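Local structure of AP endonuclease, family protein 2 (Mycobacterium smegmatis, 5TNV) at residues 227-232 and 254-259; 280-285 and 318-323; 56-61 and 91-96; 155-160 and 300-305. The protein binds magnesium in a xylose isomerase-like TIM barrel and may act as an endonuclease, though its substrate is not established. All blocks are in the same frame, centred on the assembly; numbering follows the deposited sequence.

Contact 1 of 4, residues 227-232 and 254-259; sequences LVRLHR and KNYSRD
Arg229 lies over one face of the Tyr256 ring: its CB sits 3.5 Å from the ring centroid, almost on the ring normal, a CH-pi contact. The two side chains run side by side in the same direction, with CD of Arg229 passing near the phenol end. CG of Arg229 stands between its own backbone N and carbonyl carbon (chi1 70°), and from there the chain is extended, which carries the guanidinium past the phenol oxygen. Arg229 NH1 donates to Tyr256 OH at 3.0 Å, with the oxygen in the guanidinium plane, while that plane stands 78° from the ring. Its other terminal nitrogen, NH2, forms a salt bridge with Glu196, and Trp157 meets the tyrosine ring edge-to-face. Arg258 reaches the backbone of 227-232 on an extended chain, CG anti to the backbone N (chi1 178°). Its NH1 divides between two carbonyls, Val228 O at 2.9 Å, approached from above the carbonyl plane, and Leu230 O at 2.8 Å, approached within it. NH2 of Arg258 takes Arg232 O at 2.8 Å, the straightest of the three bonds. Val228 CG1 packs 4.1 Å from the CD of Arg258. Lys254 NZ is 4.5 Å from Arg229 NH1 and forms a salt bridge with Asp223, a magnesium ligand. Three backbone carbonyls, of Val228, Leu230 and Arg232, are thus gathered by one guanidinium on strand 251-261, which probably helps to hold the course of the loop, while Glu196 probably offsets the charge of the buried Arg229.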
# COMPACT_ATOMS: atom_id res chain seq x y z
N LEU A 227 2.08 11.58 -15.14
CA LEU A 227 0.95 12.49 -15.14
C LEU A 227 0.01 12.26 -14.00
O LEU A 227 -0.52 13.23 -13.39
CB LEU A 227 0.21 12.44 -16.48
CG LEU A 227 1.06 12.70 -17.73
CD1 LEU A 227 0.18 12.75 -18.95
CD2 LEU A 227 1.92 13.95 -17.59
N VAL A 228 -0.31 10.99 -13.66
CA VAL A 228 -1.28 10.67 -12.61
C VAL A 228 -0.85 11.23 -11.26
O VAL A 228 -1.70 11.57 -10.42
CB VAL A 228 -1.48 9.14 -12.58
CG1 VAL A 228 -2.21 8.66 -11.35
CG2 VAL A 228 -2.15 8.65 -13.86
N ARG A 229 0.45 11.36 -11.01
CA ARG A 229 0.95 11.86 -9.72
C ARG A 229 0.72 13.34 -9.56
O ARG A 229 0.87 13.86 -8.43
CB ARG A 229 2.44 11.55 -9.61
CG ARG A 229 3.34 12.37 -10.56
CD ARG A 229 4.66 11.70 -10.76
NE ARG A 229 5.50 12.41 -11.72
CZ ARG A 229 6.69 11.96 -12.11
NH1 ARG A 229 7.23 10.89 -11.55
NH2 ARG A 229 7.34 12.64 -13.07
N LEU A 230 0.43 14.10 -10.62
CA LEU A 230 0.50 15.54 -10.57
C LEU A 230 -0.72 16.15 -9.87
O LEU A 230 -1.86 15.69 -10.01
CB LEU A 230 0.58 16.11 -11.98
CG LEU A 230 1.81 15.66 -12.77
CD1 LEU A 230 1.71 16.15 -14.21
CD2 LEU A 230 3.09 16.12 -12.12
N HIS A 231 -0.48 17.27 -9.17
CA HIS A 231 -1.53 17.99 -8.47
C HIS A 231 -2.20 18.99 -9.39
O HIS A 231 -2.17 20.21 -9.16
CB HIS A 231 -0.94 18.63 -7.20
CG HIS A 231 -0.35 17.69 -6.24
ND1 HIS A 231 -0.29 17.99 -4.88
CD2 HIS A 231 0.24 16.47 -6.35
CE1 HIS A 231 0.31 17.02 -4.22
NE2 HIS A 231 0.64 16.09 -5.10
N ARG A 232 -2.81 18.47 -10.45
CA ARG A 232 -3.45 19.27 -11.48
C ARG A 232 -4.56 18.41 -12.06
O ARG A 232 -4.49 17.16 -11.95
CB ARG A 232 -2.46 19.72 -12.58
CG ARG A 232 -2.02 18.62 -13.47
CD ARG A 232 -1.16 19.04 -14.64
NE ARG A 232 0.17 19.50 -14.26
CZ ARG A 232 1.07 19.66 -15.22
NH1 ARG A 232 0.89 19.49 -16.53
NH2 ARG A 232 2.28 20.04 -14.85
N LYS A 254 4.42 2.42 -13.95
CA LYS A 254 4.41 2.71 -12.51
C LYS A 254 3.05 3.27 -12.13
O LYS A 254 2.27 3.74 -12.97
CB LYS A 254 5.56 3.63 -12.10
CG LYS A 254 5.55 5.01 -12.70
CD LYS A 254 6.60 5.92 -12.08
CE LYS A 254 6.76 7.29 -12.74
NZ LYS A 254 7.41 7.16 -14.07
N ASN A 255 2.79 3.29 -10.81
CA ASN A 255 1.51 3.72 -10.30
C ASN A 255 1.66 4.63 -9.07
O ASN A 255 2.69 4.65 -8.39
CB ASN A 255 0.60 2.53 -9.99
CG ASN A 255 -0.88 2.73 -10.23
OD1 ASN A 255 -1.33 3.87 -10.51
ND2 ASN A 255 -1.65 1.68 -10.14
N TYR A 256 0.58 5.33 -8.78
CA TYR A 256 0.45 6.25 -7.67
C TYR A 256 -0.97 6.19 -7.15
O TYR A 256 -1.89 6.09 -7.99
CB TYR A 256 0.68 7.72 -8.08
CG TYR A 256 2.07 7.99 -8.56
CD1 TYR A 256 2.48 7.70 -9.86
CD2 TYR A 256 3.03 8.55 -7.70
CE1 TYR A 256 3.75 7.94 -10.29
CE2 TYR A 256 4.32 8.81 -8.13
CZ TYR A 256 4.70 8.49 -9.44
OH TYR A 256 5.95 8.75 -9.92
N SER A 257 -1.21 6.28 -5.84
CA SER A 257 -2.54 6.72 -5.42
C SER A 257 -2.77 8.13 -5.98
O SER A 257 -1.81 8.88 -6.19
CB SER A 257 -2.67 6.72 -3.91
OG SER A 257 -1.71 7.58 -3.33
N ARG A 258 -4.04 8.48 -6.14
CA ARG A 258 -4.41 9.83 -6.59
C ARG A 258 -5.67 10.22 -5.82
O ARG A 258 -6.61 9.40 -5.74
CB ARG A 258 -4.67 9.86 -8.08
CG ARG A 258 -5.11 11.21 -8.64
CD ARG A 258 -5.20 11.20 -10.16
NE ARG A 258 -5.71 12.44 -10.71
CZ ARG A 258 -5.02 13.58 -10.81
NH1 ARG A 258 -3.75 13.63 -10.47
NH2 ARG A 258 -5.66 14.66 -11.25
N ASP A 259 -5.71 11.39 -5.25
CA ASP A 259 -6.87 11.83 -4.52
C ASP A 259 -7.02 13.35 -4.69
O ASP A 259 -6.09 14.08 -5.03
CB ASP A 259 -6.83 11.51 -3.03
CG ASP A 259 -8.22 11.39 -2.39
OD1 ASP A 259 -9.15 10.98 -3.11
OD2 ASP A 259 -8.35 11.71 -1.20

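Contact 2 of 4, residues 280-285 and 318-323; sequences NYRQII and LQVLTS
Helices 281-285 and 318-323 pass with their axes 10.1 Å apart at closest approach and a signed crossing angle of -50°, with the Arg282 and Val320 CA atoms 6.1 Å from each other. The apolar part is made by Ile285, whose CG2 branch, anti to its backbone N, meets Val320 CG1 at 3.8 Å and Leu321 CD2 at 3.9 Å; the isoleucine and leucine side chains cross at about a right angle. The other branch of the valine, CG2, lies over one face of the Arg282 guanidinium, 3.9 Å from NH1. Arg282 leaves the helix with CG anti to N and then turns about the CG-CD bond (chi3 -54°), which brings its guanidinium toward the neighbouring helix. There NH1 donates to Gln319 OE1 at 2.9 Å, a nearly straight bond (175°) that uses a lone pair of the amide oxygen and lies in both the carbonyl and the guanidinium planes. A water donates to the same oxygen and accepts from Arg282 NH2, closing a small ring of bonds. NH2 also forms a salt bridge with Asp305 of the second subunit, so this arginine joins the helix pair to the assembly. At the start of the first helix Asn280 is the N-cap, its OD1 accepting from Gln283 N at 3.1 Å and more weakly from Arg282 N. Helices 281-290 and 306-325 stand on either side of strand 297-299 in the chain, and their packing is that of successive outer helices of a TIM barrel, with Arg282 at the border with the second subunit.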
# COMPACT_ATOMS: atom_id res chain seq x y z
N ASN A 280 -5.81 1.09 -13.01
CA ASN A 280 -6.07 -0.35 -13.00
C ASN A 280 -5.20 -0.99 -14.07
O ASN A 280 -5.59 -1.06 -15.25
CB ASN A 280 -7.54 -0.65 -13.22
CG ASN A 280 -7.81 -2.14 -13.08
OD1 ASN A 280 -6.92 -2.99 -13.24
ND2 ASN A 280 -9.07 -2.51 -12.83
N TYR A 281 -3.99 -1.43 -13.69
CA TYR A 281 -3.09 -1.97 -14.70
C TYR A 281 -3.48 -3.37 -15.16
O TYR A 281 -2.94 -3.81 -16.21
CB TYR A 281 -1.64 -1.92 -14.21
CG TYR A 281 -1.00 -0.55 -14.44
CD1 TYR A 281 -0.68 -0.14 -15.74
CD2 TYR A 281 -0.72 0.31 -13.42
CE1 TYR A 281 -0.10 1.07 -15.98
CE2 TYR A 281 -0.13 1.55 -13.64
CZ TYR A 281 0.18 1.92 -14.93
OH TYR A 281 0.78 3.14 -15.22
N ARG A 282 -4.36 -4.09 -14.46
CA ARG A 282 -4.88 -5.35 -15.01
C ARG A 282 -5.68 -5.02 -16.28
O ARG A 282 -5.49 -5.59 -17.34
CB ARG A 282 -5.68 -6.10 -13.95
CG ARG A 282 -6.15 -7.47 -14.40
CD ARG A 282 -6.95 -8.20 -13.28
NE ARG A 282 -6.16 -8.23 -12.08
CZ ARG A 282 -5.13 -9.01 -11.85
NH1 ARG A 282 -4.89 -10.07 -12.60
NH2 ARG A 282 -4.36 -8.75 -10.82
N GLN A 283 -6.62 -4.07 -16.15
CA GLN A 283 -7.41 -3.64 -17.29
C GLN A 283 -6.52 -3.01 -18.35
O GLN A 283 -6.70 -3.26 -19.55
CB GLN A 283 -8.47 -2.66 -16.85
CG GLN A 283 -9.61 -3.22 -16.06
CD GLN A 283 -10.57 -2.14 -15.52
OE1 GLN A 283 -10.31 -0.91 -15.65
NE2 GLN A 283 -11.65 -2.57 -14.94
N ILE A 284 -5.58 -2.16 -17.96
CA ILE A 284 -4.79 -1.40 -18.95
C ILE A 284 -3.77 -2.30 -19.66
O ILE A 284 -3.60 -2.13 -20.88
CB ILE A 284 -4.20 -0.14 -18.29
CG1 ILE A 284 -5.30 0.83 -17.87
CG2 ILE A 284 -3.15 0.49 -19.18
CD1 ILE A 284 -6.20 1.30 -18.93
N ILE A 285 -3.11 -3.21 -18.98
CA ILE A 285 -2.23 -4.14 -19.70
C ILE A 285 -3.04 -4.98 -20.66
O ILE A 285 -2.64 -5.20 -21.80
CB ILE A 285 -1.40 -4.99 -18.73
CG1 ILE A 285 -0.37 -4.14 -17.98
CG2 ILE A 285 -0.73 -6.16 -19.44
CD1 ILE A 285 0.21 -4.83 -16.77
N LEU A 318 3.88 -10.20 -14.67
CA LEU A 318 3.97 -11.57 -15.14
C LEU A 318 2.64 -12.29 -14.90
O LEU A 318 2.21 -13.04 -15.78
CB LEU A 318 5.17 -12.22 -14.47
CG LEU A 318 5.37 -13.71 -14.74
CD1 LEU A 318 5.64 -13.93 -16.22
CD2 LEU A 318 6.45 -14.26 -13.83
N GLN A 319 1.98 -12.11 -13.77
CA GLN A 319 0.69 -12.78 -13.55
C GLN A 319 -0.33 -12.24 -14.53
O GLN A 319 -1.16 -13.04 -15.05
CB GLN A 319 0.26 -12.65 -12.09
CG GLN A 319 -0.96 -13.50 -11.76
CD GLN A 319 -2.33 -12.96 -12.16
OE1 GLN A 319 -2.57 -11.75 -12.21
NE2 GLN A 319 -3.24 -13.86 -12.49
N VAL A 320 -0.44 -10.95 -14.72
CA VAL A 320 -1.43 -10.37 -15.60
C VAL A 320 -1.23 -10.94 -17.02
O VAL A 320 -2.19 -11.35 -17.68
CB VAL A 320 -1.37 -8.83 -15.58
CG1 VAL A 320 -2.25 -8.22 -16.68
CG2 VAL A 320 -1.80 -8.28 -14.22
N LEU A 321 0.01 -10.94 -17.48
CA LEU A 321 0.34 -11.45 -18.82
C LEU A 321 0.03 -12.92 -18.93
O LEU A 321 -0.49 -13.38 -19.95
CB LEU A 321 1.82 -11.23 -19.17
CG LEU A 321 2.28 -9.79 -19.36
CD1 LEU A 321 3.78 -9.75 -19.59
CD2 LEU A 321 1.55 -9.07 -20.52
N THR A 322 0.36 -13.68 -17.89
CA THR A 322 0.15 -15.14 -17.94
C THR A 322 -1.34 -15.41 -18.17
O THR A 322 -1.72 -16.21 -19.04
CB THR A 322 0.64 -15.82 -16.69
OG1 THR A 322 2.07 -15.66 -16.59
CG2 THR A 322 0.31 -17.31 -16.63
N SER A 323 -2.19 -14.76 -17.39
CA SER A 323 -3.63 -14.93 -17.55
C SER A 323 -4.12 -14.47 -18.94
O SER A 323 -4.91 -15.14 -19.58
CB SER A 323 -4.36 -14.18 -16.44
OG SER A 323 -5.76 -14.24 -16.67
O HOH W 1 -1.37 -9.73 -10.92

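Contact 3 of 4, residues 56-61 and 91-96; sequences KQLRQV and TVLADE
The Arg59 guanidinium presents its edge to the Glu96 carboxylate, both oxygens lying near the guanidinium plane, in a side-on, two-nitrogen salt bridge from helix 51-63 to the residue just after helix 83-95, two successive outer helices of the TIM barrel. NE donates to Glu96 OE1 at 2.9 Å and NH2 to Glu96 OE2 at the same 2.9 Å. Each oxygen is met on its syn side, yet some 30° out of the carboxylate plane, because the two flat groups are turned 41° against each other. Glu96 is the first residue to leave helical geometry; its chain bends about the CB-CG bond (chi2 -59°), bringing the carboxylate back alongside Arg59, where OE1 also rests against the CB and CG of the arginine. Beneath this partly exposed bridge, Leu58 points into the neighbouring helix. Its CB faces the CB of Glu96, and its two methyls divide the remaining work: CD1 sits beside Val92 and the backbone of Leu93, while CD2 touches the leucine side chain. Ile69, on the strand between the two helices in the chain, touches both leucines and so ties this apolar layer to the barrel wall. The closest methyl pair between the segments is Leu58 CD2 and Leu93 CD1, at 4.1 Å.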
# COMPACT_ATOMS: atom_id res chain seq x y z
N LYS A 56 27.84 -6.24 -7.58
CA LYS A 56 27.06 -6.30 -6.35
C LYS A 56 25.75 -5.53 -6.48
O LYS A 56 24.76 -5.90 -5.84
CB LYS A 56 27.89 -5.86 -5.18
CG LYS A 56 28.95 -6.90 -4.76
CD LYS A 56 29.28 -6.88 -3.26
CE LYS A 56 30.56 -7.65 -2.93
NZ LYS A 56 31.53 -6.85 -2.12
N GLN A 57 25.72 -4.46 -7.26
CA GLN A 57 24.46 -3.73 -7.51
C GLN A 57 23.55 -4.59 -8.37
O GLN A 57 22.36 -4.78 -8.02
CB GLN A 57 24.77 -2.39 -8.18
CG GLN A 57 25.53 -1.45 -7.29
CD GLN A 57 25.93 -0.18 -8.02
OE1 GLN A 57 26.44 -0.23 -9.14
NE2 GLN A 57 25.66 0.97 -7.39
N LEU A 58 24.06 -5.15 -9.45
CA LEU A 58 23.31 -6.04 -10.33
C LEU A 58 22.75 -7.24 -9.53
O LEU A 58 21.62 -7.67 -9.73
CB LEU A 58 24.19 -6.50 -11.45
CG LEU A 58 24.50 -5.45 -12.51
CD1 LEU A 58 25.72 -5.86 -13.32
CD2 LEU A 58 23.27 -5.19 -13.41
N ARG A 59 23.56 -7.76 -8.61
CA ARG A 59 23.15 -8.93 -7.81
C ARG A 59 21.89 -8.64 -7.02
O ARG A 59 21.04 -9.53 -6.86
CB ARG A 59 24.29 -9.30 -6.88
CG ARG A 59 24.13 -10.67 -6.21
CD ARG A 59 25.39 -11.04 -5.44
NE ARG A 59 26.53 -11.14 -6.37
CZ ARG A 59 27.80 -10.99 -6.03
NH1 ARG A 59 28.14 -10.80 -4.77
NH2 ARG A 59 28.74 -11.08 -6.95
N GLN A 60 21.76 -7.43 -6.48
CA GLN A 60 20.57 -7.09 -5.71
C GLN A 60 19.32 -7.20 -6.58
O GLN A 60 18.24 -7.54 -6.07
CB GLN A 60 20.68 -5.66 -5.16
CG GLN A 60 21.75 -5.52 -4.08
CD GLN A 60 21.73 -4.13 -3.53
OE1 GLN A 60 20.73 -3.68 -2.95
NE2 GLN A 60 22.80 -3.40 -3.72
N VAL A 61 19.44 -6.84 -7.84
CA VAL A 61 18.35 -6.89 -8.81
C VAL A 61 18.00 -8.34 -9.13
O VAL A 61 16.83 -8.74 -9.09
CB VAL A 61 18.75 -6.08 -10.05
CG1 VAL A 61 17.65 -6.16 -11.08
CG2 VAL A 61 19.06 -4.65 -9.68
N THR A 91 30.64 -8.82 -19.05
CA THR A 91 30.98 -10.02 -18.31
C THR A 91 30.21 -10.06 -16.97
O THR A 91 29.62 -11.08 -16.65
CB THR A 91 32.47 -10.09 -18.06
OG1 THR A 91 33.09 -10.21 -19.35
CG2 THR A 91 32.85 -11.32 -17.26
N VAL A 92 30.23 -8.95 -16.22
CA VAL A 92 29.53 -9.02 -14.91
C VAL A 92 28.03 -9.06 -15.08
O VAL A 92 27.36 -9.74 -14.30
CB VAL A 92 29.96 -7.96 -13.90
CG1 VAL A 92 31.44 -8.12 -13.55
CG2 VAL A 92 29.71 -6.57 -14.36
N LEU A 93 27.48 -8.42 -16.11
CA LEU A 93 26.06 -8.53 -16.40
C LEU A 93 25.64 -9.99 -16.59
O LEU A 93 24.68 -10.45 -15.95
CB LEU A 93 25.78 -7.68 -17.64
CG LEU A 93 24.32 -7.65 -18.11
CD1 LEU A 93 23.44 -6.88 -17.14
CD2 LEU A 93 24.26 -7.07 -19.52
N ALA A 94 26.38 -10.72 -17.40
CA ALA A 94 26.12 -12.14 -17.62
C ALA A 94 26.36 -12.96 -16.36
O ALA A 94 25.55 -13.85 -16.05
CB ALA A 94 26.97 -12.66 -18.79
N ASP A 95 27.46 -12.68 -15.65
CA ASP A 95 27.78 -13.45 -14.46
C ASP A 95 26.69 -13.34 -13.40
O ASP A 95 26.44 -14.28 -12.64
CB ASP A 95 29.10 -13.01 -13.89
CG ASP A 95 29.77 -13.93 -12.90
OD1 ASP A 95 29.53 -15.17 -12.88
OD2 ASP A 95 30.59 -13.43 -12.10
N GLU A 96 26.05 -12.17 -13.33
CA GLU A 96 25.00 -11.93 -12.36
C GLU A 96 23.62 -12.32 -12.86
O GLU A 96 22.61 -12.13 -12.16
CB GLU A 96 25.03 -10.46 -11.89
CG GLU A 96 26.33 -10.11 -11.17
CD GLU A 96 26.67 -10.90 -9.95
OE1 GLU A 96 25.78 -11.35 -9.20
OE2 GLU A 96 27.91 -11.05 -9.69

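Contact 4 of 4, residues 155-160 and 300-305; sequences WFWLVQ and EHYGSD
Phe156 drives its edge into one face of the Tyr302 ring, the aromatic part of the contact: a T-shaped pair with centroids 4.9 Å apart and planes at 84°. Phe156 has CG between its backbone N and carbonyl carbon (chi1 65°), the setting that turns its CD2-CE2 edge to the tyrosine; CD2 lies 3.7 Å from Tyr302 CZ. Two tryptophans add apolar packing, both running antiparallel to the tyrosine side chain. Trp155 meets it edge against edge, CE3 to Tyr302 CE1 at 3.8 Å, and Trp157 CZ3 comes equally near to Tyr302 CD1. Against the backbone, the rim of Trp155 also abuts Gly303, with CZ3 3.8 Å from the glycine CA. Polar contact runs through a water, 2.7 Å from Tyr302 OH and weakly bonded by Phe156 N. Trp155 reaches across the interface as well, edge-to-face with Tyr278 of the third subunit, while Arg107 makes a cation-pi contact with Phe156. The two loops therefore join through ring surfaces, with the tyrosine hydroxyl served by solvent. Tyr302, in the loop that follows barrel strand 297-299, has its side chain about 8 Å from the bound magnesium ion, so these rings lie near the metal site.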
# COMPACT_ATOMS: atom_id res chain seq x y z
N TRP A 155 8.49 16.12 -3.18
CA TRP A 155 8.62 15.42 -4.44
C TRP A 155 8.92 16.48 -5.52
O TRP A 155 8.30 17.55 -5.51
CB TRP A 155 7.40 14.68 -4.86
CG TRP A 155 6.89 13.61 -3.98
CD1 TRP A 155 5.67 13.61 -3.32
CD2 TRP A 155 7.51 12.36 -3.70
NE1 TRP A 155 5.55 12.42 -2.64
CE2 TRP A 155 6.66 11.63 -2.86
CE3 TRP A 155 8.72 11.78 -4.09
CZ2 TRP A 155 6.99 10.34 -2.41
CZ3 TRP A 155 9.06 10.52 -3.65
CH2 TRP A 155 8.17 9.82 -2.81
N PHE A 156 9.76 16.12 -6.50
CA PHE A 156 10.12 17.14 -7.51
C PHE A 156 8.90 17.64 -8.27
O PHE A 156 8.91 18.77 -8.76
CB PHE A 156 11.20 16.62 -8.45
CG PHE A 156 10.81 15.44 -9.33
CD1 PHE A 156 10.09 15.64 -10.50
CD2 PHE A 156 11.21 14.14 -9.01
CE1 PHE A 156 9.76 14.55 -11.32
CE2 PHE A 156 10.89 13.07 -9.82
CZ PHE A 156 10.15 13.30 -10.97
N TRP A 157 7.90 16.78 -8.46
CA TRP A 157 6.75 17.12 -9.29
C TRP A 157 5.79 18.07 -8.59
O TRP A 157 4.79 18.49 -9.21
CB TRP A 157 6.01 15.88 -9.77
CG TRP A 157 5.51 14.99 -8.68
CD1 TRP A 157 4.40 15.16 -7.89
CD2 TRP A 157 6.12 13.76 -8.24
NE1 TRP A 157 4.28 14.14 -7.00
CE2 TRP A 157 5.33 13.25 -7.19
CE3 TRP A 157 7.27 13.08 -8.62
CZ2 TRP A 157 5.64 12.06 -6.54
CZ3 TRP A 157 7.59 11.90 -7.98
CH2 TRP A 157 6.77 11.42 -6.94
N LEU A 158 6.05 18.46 -7.35
CA LEU A 158 5.17 19.39 -6.65
C LEU A 158 5.29 20.81 -7.15
O LEU A 158 4.39 21.60 -6.86
CB LEU A 158 5.41 19.32 -5.14
CG LEU A 158 5.10 17.99 -4.50
CD1 LEU A 158 5.38 18.04 -2.99
CD2 LEU A 158 3.66 17.52 -4.74
N VAL A 159 6.36 21.14 -7.88
CA VAL A 159 6.49 22.47 -8.48
C VAL A 159 6.93 22.23 -9.94
O VAL A 159 7.62 21.26 -10.25
CB VAL A 159 7.38 23.45 -7.76
CG1 VAL A 159 7.01 23.73 -6.30
CG2 VAL A 159 8.80 22.96 -7.85
N GLN A 160 6.54 23.12 -10.80
CA GLN A 160 6.94 23.07 -12.20
C GLN A 160 8.41 23.38 -12.32
O GLN A 160 8.92 24.28 -11.64
CB GLN A 160 6.11 24.10 -12.98
CG GLN A 160 6.23 23.98 -14.47
CD GLN A 160 5.31 24.94 -15.19
OE1 GLN A 160 4.26 24.51 -15.67
NE2 GLN A 160 5.68 26.19 -15.19
N GLU A 300 9.97 1.18 -13.33
CA GLU A 300 10.49 2.39 -12.74
C GLU A 300 9.70 2.68 -11.46
O GLU A 300 8.53 2.41 -11.48
CB GLU A 300 10.40 3.65 -13.66
CG GLU A 300 11.54 4.66 -13.48
CD GLU A 300 11.14 5.93 -12.77
OE1 GLU A 300 10.08 6.58 -13.02
OE2 GLU A 300 12.04 6.37 -11.94
N HIS A 301 10.27 3.33 -10.47
CA HIS A 301 9.49 3.75 -9.29
C HIS A 301 10.29 4.76 -8.54
O HIS A 301 11.05 4.34 -7.60
CB HIS A 301 9.19 2.55 -8.43
CG HIS A 301 8.18 2.77 -7.35
ND1 HIS A 301 6.82 2.74 -7.56
CD2 HIS A 301 8.36 3.00 -6.02
CE1 HIS A 301 6.23 2.94 -6.43
NE2 HIS A 301 7.13 3.10 -5.45
N TYR A 302 10.10 6.01 -8.78
CA TYR A 302 10.81 7.08 -8.06
C TYR A 302 10.33 7.13 -6.62
O TYR A 302 9.13 7.16 -6.35
CB TYR A 302 10.59 8.40 -8.77
CG TYR A 302 11.41 9.51 -8.14
CD1 TYR A 302 10.90 10.28 -7.10
CD2 TYR A 302 12.69 9.81 -8.57
CE1 TYR A 302 11.62 11.29 -6.52
CE2 TYR A 302 13.43 10.84 -7.98
CZ TYR A 302 12.90 11.57 -6.95
OH TYR A 302 13.59 12.58 -6.36
N GLY A 303 11.25 7.22 -5.70
CA GLY A 303 10.94 7.33 -4.29
C GLY A 303 10.63 5.99 -3.66
O GLY A 303 10.61 4.94 -4.28
N SER A 304 10.40 6.06 -2.34
CA SER A 304 10.09 4.89 -1.55
C SER A 304 11.19 3.84 -1.74
O SER A 304 12.34 4.17 -2.02
CB SER A 304 8.68 4.43 -1.92
OG SER A 304 8.21 3.35 -1.11
N ASP A 305 10.87 2.55 -1.58
CA ASP A 305 11.85 1.49 -1.88
C ASP A 305 11.72 1.19 -3.37
O ASP A 305 10.98 0.29 -3.78
CB ASP A 305 11.66 0.25 -1.03
CG ASP A 305 12.62 -0.85 -1.38
OD1 ASP A 305 13.50 -0.72 -2.27
OD2 ASP A 305 12.50 -1.93 -0.73
O HOH W 2 11.91 14.50 -5.37

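Contacts 1 and 4 are buried and belong together near the metal: their centres lie 10 Å apart, and Arg229 packs on Phe156 and Trp157. One relies on arginines bonded to carbonyls and a phenol, the other on aromatic edges and faces. Contacts 2 and 3 both pair outer helices of the barrel, but contact 2 is buried, whereas contact 3 is partly exposed and far from the site, with a charged pair at its surface. Contacts 1 and 2 both touch the second subunit, and they meet each other through Tyr281 OH, probably hydrogen-bonded to Lys254 O. Contact 3 touches none of the others.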